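Rab GDP-dissociation inhibitor (Saccharomyces cerevisiae, PDB 2BCG) regulates Rab GTPase cycling by inhibiting GDP release from Sec4 and extracts GDP-bound Ypt7 from vacuolar membranes. Local coordinates at residues Y239-G242 with E243-Q246. Sequence-based numbering, arbitrary orientation.
Sequences YGLG and ELPQ
Gln246 reaches back to Gly242, its NE2 donating to Gly242 O at 3.2 Å. The bond is bent, 138° at the hydrogen, and arrives well above the carbonyl plane. Pro245, which has no N-H, lays its CG and CD beside the same oxygen and sets CD against Leu241 O. Packing is tight where helix 243-254 begins: a type I turn from Gly240 closes with Glu243 N to Gly240 O at 3.1 Å. Leu244 N holds Leu241 O at 3.0 Å, and Leu241 CD2 rests on Leu244 CD1. Leu244 and Pro245 then pack on helix 21-32. The water-bridged side, with Tyr239 partly exposed, faces another protein chain. Glu243, bent at chi2 (-56°), lays CG and CD near Tyr239 CB, and one water donates both to Glu243 OE1 and to Tyr239 O, each at 2.7 Å. In that other chain, a basic side chain makes a salt bridge with Glu243 OE1, and the backbone hydrogen-bonds to Gln246 OE1. With an alanine here instead of Gln246, Gly242 O would probably lose its side-chain donor and that backbone its acceptor. Both side chains thus serve loop and partner, consistent with the Ypt1-interacting region they belong to.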
# COMPACT_ATOMS: atom_id res chain seq x y z
N TYR A 239 -4.92 6.09 4.08
CA TYR A 239 -4.62 5.14 5.17
C TYR A 239 -3.18 4.62 5.21
O TYR A 239 -2.86 3.77 6.04
CB TYR A 239 -5.60 3.96 5.22
CG TYR A 239 -7.03 4.32 5.40
CD1 TYR A 239 -7.56 4.73 6.64
CD2 TYR A 239 -7.88 4.26 4.31
CE1 TYR A 239 -8.93 5.02 6.77
CE2 TYR A 239 -9.23 4.52 4.43
CZ TYR A 239 -9.74 4.92 5.65
OH TYR A 239 -11.06 5.20 5.72
N GLY A 240 -2.32 5.20 4.39
CA GLY A 240 -0.91 4.94 4.52
C GLY A 240 -0.38 3.87 3.58
O GLY A 240 -1.14 3.13 2.91
N LEU A 241 0.95 3.80 3.53
CA LEU A 241 1.60 2.88 2.60
C LEU A 241 1.25 1.41 2.86
O LEU A 241 1.34 0.59 1.94
CB LEU A 241 3.12 3.09 2.64
CG LEU A 241 3.60 4.47 2.14
CD1 LEU A 241 5.10 4.59 2.34
CD2 LEU A 241 3.23 4.64 0.67
N GLY A 242 0.88 1.06 4.09
CA GLY A 242 0.51 -0.32 4.41
C GLY A 242 -0.67 -0.84 3.57
O GLY A 242 -0.85 -2.05 3.42
N GLU A 243 -1.48 0.06 3.02
CA GLU A 243 -2.57 -0.40 2.16
C GLU A 243 -2.07 -1.09 0.88
O GLU A 243 -2.77 -1.93 0.31
CB GLU A 243 -3.46 0.77 1.77
CG GLU A 243 -4.04 1.52 2.96
CD GLU A 243 -4.83 0.61 3.93
OE1 GLU A 243 -4.28 0.21 5.00
OE2 GLU A 243 -6.00 0.28 3.61
N LEU A 244 -0.89 -0.68 0.40
CA LEU A 244 -0.36 -1.22 -0.86
C LEU A 244 -0.08 -2.74 -0.76
O LEU A 244 -0.61 -3.51 -1.57
CB LEU A 244 0.87 -0.42 -1.32
CG LEU A 244 0.53 1.03 -1.72
CD1 LEU A 244 1.84 1.86 -1.74
CD2 LEU A 244 -0.19 1.09 -3.09
N PRO A 245 0.76 -3.19 0.20
CA PRO A 245 0.98 -4.66 0.26
C PRO A 245 -0.32 -5.40 0.51
O PRO A 245 -0.53 -6.47 -0.05
CB PRO A 245 1.98 -4.85 1.42
CG PRO A 245 1.89 -3.55 2.22
CD PRO A 245 1.56 -2.47 1.22
N GLN A 246 -1.20 -4.84 1.33
CA GLN A 246 -2.48 -5.51 1.62
C GLN A 246 -3.29 -5.67 0.33
O GLN A 246 -3.95 -6.70 0.12
CB GLN A 246 -3.27 -4.74 2.67
CG GLN A 246 -2.62 -4.87 4.06
CD GLN A 246 -3.41 -4.14 5.12
OE1 GLN A 246 -4.54 -4.50 5.44
NE2 GLN A 246 -2.83 -3.09 5.65
O HOH W 1 -1.97 1.22 6.01